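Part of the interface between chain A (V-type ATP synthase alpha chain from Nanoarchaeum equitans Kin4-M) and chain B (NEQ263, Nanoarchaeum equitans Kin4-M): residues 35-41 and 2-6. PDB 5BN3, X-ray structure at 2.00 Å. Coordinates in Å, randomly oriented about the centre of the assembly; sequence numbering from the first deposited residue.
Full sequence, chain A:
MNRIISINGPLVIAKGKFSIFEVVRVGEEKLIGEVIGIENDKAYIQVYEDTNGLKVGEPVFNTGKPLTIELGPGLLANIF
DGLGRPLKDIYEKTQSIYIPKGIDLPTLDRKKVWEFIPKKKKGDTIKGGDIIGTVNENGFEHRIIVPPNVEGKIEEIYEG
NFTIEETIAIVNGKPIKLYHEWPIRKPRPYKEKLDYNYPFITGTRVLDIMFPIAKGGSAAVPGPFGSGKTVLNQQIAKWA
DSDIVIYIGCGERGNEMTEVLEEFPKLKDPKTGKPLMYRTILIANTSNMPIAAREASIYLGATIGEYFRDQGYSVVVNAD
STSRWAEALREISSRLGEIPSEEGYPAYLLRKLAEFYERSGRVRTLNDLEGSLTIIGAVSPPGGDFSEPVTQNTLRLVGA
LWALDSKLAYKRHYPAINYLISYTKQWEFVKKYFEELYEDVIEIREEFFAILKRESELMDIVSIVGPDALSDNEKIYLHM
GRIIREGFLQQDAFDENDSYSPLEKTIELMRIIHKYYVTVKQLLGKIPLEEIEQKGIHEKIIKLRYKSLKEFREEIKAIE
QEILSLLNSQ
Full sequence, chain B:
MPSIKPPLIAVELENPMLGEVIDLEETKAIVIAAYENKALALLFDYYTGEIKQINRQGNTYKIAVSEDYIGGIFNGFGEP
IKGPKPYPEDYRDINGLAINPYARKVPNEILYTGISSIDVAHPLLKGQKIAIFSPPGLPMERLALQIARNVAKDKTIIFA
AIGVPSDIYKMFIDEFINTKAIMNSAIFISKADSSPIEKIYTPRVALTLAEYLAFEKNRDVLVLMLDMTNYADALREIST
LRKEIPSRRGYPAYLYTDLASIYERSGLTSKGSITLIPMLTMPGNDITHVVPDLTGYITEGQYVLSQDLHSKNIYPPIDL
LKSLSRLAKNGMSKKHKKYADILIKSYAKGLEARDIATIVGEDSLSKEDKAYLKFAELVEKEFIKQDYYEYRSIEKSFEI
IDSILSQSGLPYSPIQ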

# COMPACT_ATOMS: atom_id res chain seq x y z
N VAL A 35 -35.53 12.34 -1.31
CA VAL A 35 -35.25 11.62 -2.55
C VAL A 35 -33.96 12.13 -3.18
O VAL A 35 -33.83 13.32 -3.45
CB VAL A 35 -36.41 11.75 -3.56
CG1 VAL A 35 -36.09 11.00 -4.83
CG2 VAL A 35 -37.70 11.23 -2.95
N ILE A 36 -33.01 11.23 -3.40
CA ILE A 36 -31.70 11.62 -3.93
C ILE A 36 -31.46 11.04 -5.32
O ILE A 36 -30.51 11.41 -6.01
CB ILE A 36 -30.56 11.17 -3.00
CG1 ILE A 36 -30.58 9.65 -2.84
CG2 ILE A 36 -30.67 11.86 -1.65
CD1 ILE A 36 -29.48 9.11 -1.94
N GLY A 37 -32.33 10.12 -5.73
CA GLY A 37 -32.22 9.48 -7.02
C GLY A 37 -33.54 8.87 -7.47
O GLY A 37 -34.36 8.47 -6.64
N ILE A 38 -33.75 8.83 -8.78
CA ILE A 38 -34.95 8.21 -9.34
C ILE A 38 -34.59 7.32 -10.53
O ILE A 38 -33.88 7.74 -11.43
CB ILE A 38 -35.99 9.27 -9.76
CG1 ILE A 38 -36.64 9.90 -8.53
CG2 ILE A 38 -37.07 8.66 -10.65
CD1 ILE A 38 -37.62 11.01 -8.84
N GLU A 39 -35.09 6.09 -10.50
CA GLU A 39 -34.87 5.14 -11.59
C GLU A 39 -36.21 4.52 -11.96
O GLU A 39 -36.70 3.61 -11.28
CB GLU A 39 -33.89 4.05 -11.15
CG GLU A 39 -33.54 3.03 -12.23
CD GLU A 39 -32.40 2.12 -11.81
OE1 GLU A 39 -32.11 2.06 -10.60
OE2 GLU A 39 -31.80 1.47 -12.69
N ASN A 40 -36.81 5.02 -13.05
CA ASN A 40 -38.14 4.61 -13.48
C ASN A 40 -39.21 4.85 -12.42
O ASN A 40 -39.55 6.00 -12.11
CB ASN A 40 -38.16 3.15 -13.93
CG ASN A 40 -37.39 2.93 -15.22
OD1 ASN A 40 -37.49 3.72 -16.15
ND2 ASN A 40 -36.63 1.84 -15.27
N ASP A 41 -39.74 3.77 -11.86
CA ASP A 41 -40.80 3.85 -10.86
C ASP A 41 -40.24 3.80 -9.44
O ASP A 41 -40.99 3.89 -8.46
CB ASP A 41 -41.80 2.71 -11.06
CG ASP A 41 -41.11 1.37 -11.26
OD1 ASP A 41 -39.98 1.34 -11.79
OD2 ASP A 41 -41.71 0.33 -10.89
N PRO B 2 -36.72 5.84 -17.34
CA PRO B 2 -35.49 6.61 -17.34
C PRO B 2 -34.91 6.72 -15.94
O PRO B 2 -35.48 6.21 -14.98
CB PRO B 2 -35.74 7.99 -17.92
N SER B 3 -33.76 7.39 -15.82
CA SER B 3 -33.11 7.55 -14.52
C SER B 3 -32.49 8.92 -14.35
O SER B 3 -31.92 9.47 -15.29
CB SER B 3 -32.05 6.47 -14.33
OG SER B 3 -32.62 5.17 -14.37
N ILE B 4 -32.61 9.48 -13.15
CA ILE B 4 -31.90 10.70 -12.80
C ILE B 4 -31.20 10.56 -11.45
O ILE B 4 -31.82 10.24 -10.44
CB ILE B 4 -32.83 11.93 -12.68
CG1 ILE B 4 -34.08 11.78 -13.54
CG2 ILE B 4 -32.07 13.21 -13.01
CD1 ILE B 4 -35.10 12.89 -13.31
N LYS B 5 -29.89 10.78 -11.45
CA LYS B 5 -29.16 11.12 -10.23
C LYS B 5 -28.06 12.09 -10.63
O LYS B 5 -26.96 11.66 -10.98
CB LYS B 5 -28.58 9.89 -9.53
CG LYS B 5 -27.92 10.27 -8.20
CD LYS B 5 -27.55 9.06 -7.36
CE LYS B 5 -26.95 9.51 -6.04
NZ LYS B 5 -25.78 10.40 -6.24
N PRO B 6 -28.38 13.39 -10.59
CA PRO B 6 -27.53 14.48 -11.09
C PRO B 6 -26.07 14.33 -10.67
O PRO B 6 -25.80 13.99 -9.52
CB PRO B 6 -28.14 15.72 -10.44
CG PRO B 6 -29.58 15.37 -10.28
CD PRO B 6 -29.60 13.90 -9.95

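The most unusual feature of this contact lies at the start of the chain B stretch, where OD1 of Asn40(A) sits 2.6 Å from N of Pro2(B) with no hydrogen to share, so the approach is not a hydrogen bond. The ring atoms CG and CD of this proline are not modelled. The main chain alongside it is well engaged: N of Asn40(A) donates to O of Pro2(B) at 2.6 Å, with an angle of 153° at the hydrogen. Asn40(A) has left the strand here, with a positive phi of 58°, yet its amide still extends the ladder of bonds between the chains.

That ladder joins strand 35-39 of chain A to strand 3-5 of chain B in an antiparallel arrangement, the axes approaching to 4.7 Å with 168° between their directions. Ile38(A) and Ile4(B) form the hydrogen-bonded pair. N of Ile38(A) donates to O of Ile4(B) at 2.9 Å and almost linearly, at 171°, while N of Ile4(B) returns a bond to O of Ile38(A) at 2.8 Å. Weaker CA-H...O contacts supplement them: CA of Ser3(B) lies 3.2 Å from O of Ile38(A), and CA of Gly37(A) 3.5 Å from O of Ile4(B).

Alternation along the strands sorts the side chains. Ile38(A) and Ile4(B) project to one face of the sheet, placing two branched aliphatic groups on the same side. Glu39(A) and Ser3(B), the non-hydrogen-bonded pair, share the other face, their CA atoms 4.2 Å apart; CG of Glu39(A) comes within 3.2 Å of OG of Ser3(B), whereas the carboxylate finds a hydrogen bond elsewhere in the structure. Farther along, the aliphatic part of Lys5(B) lies against the chain A backbone, its CG 3.6 Å from O of Ile36(A). Together the stretches bury 354 Å².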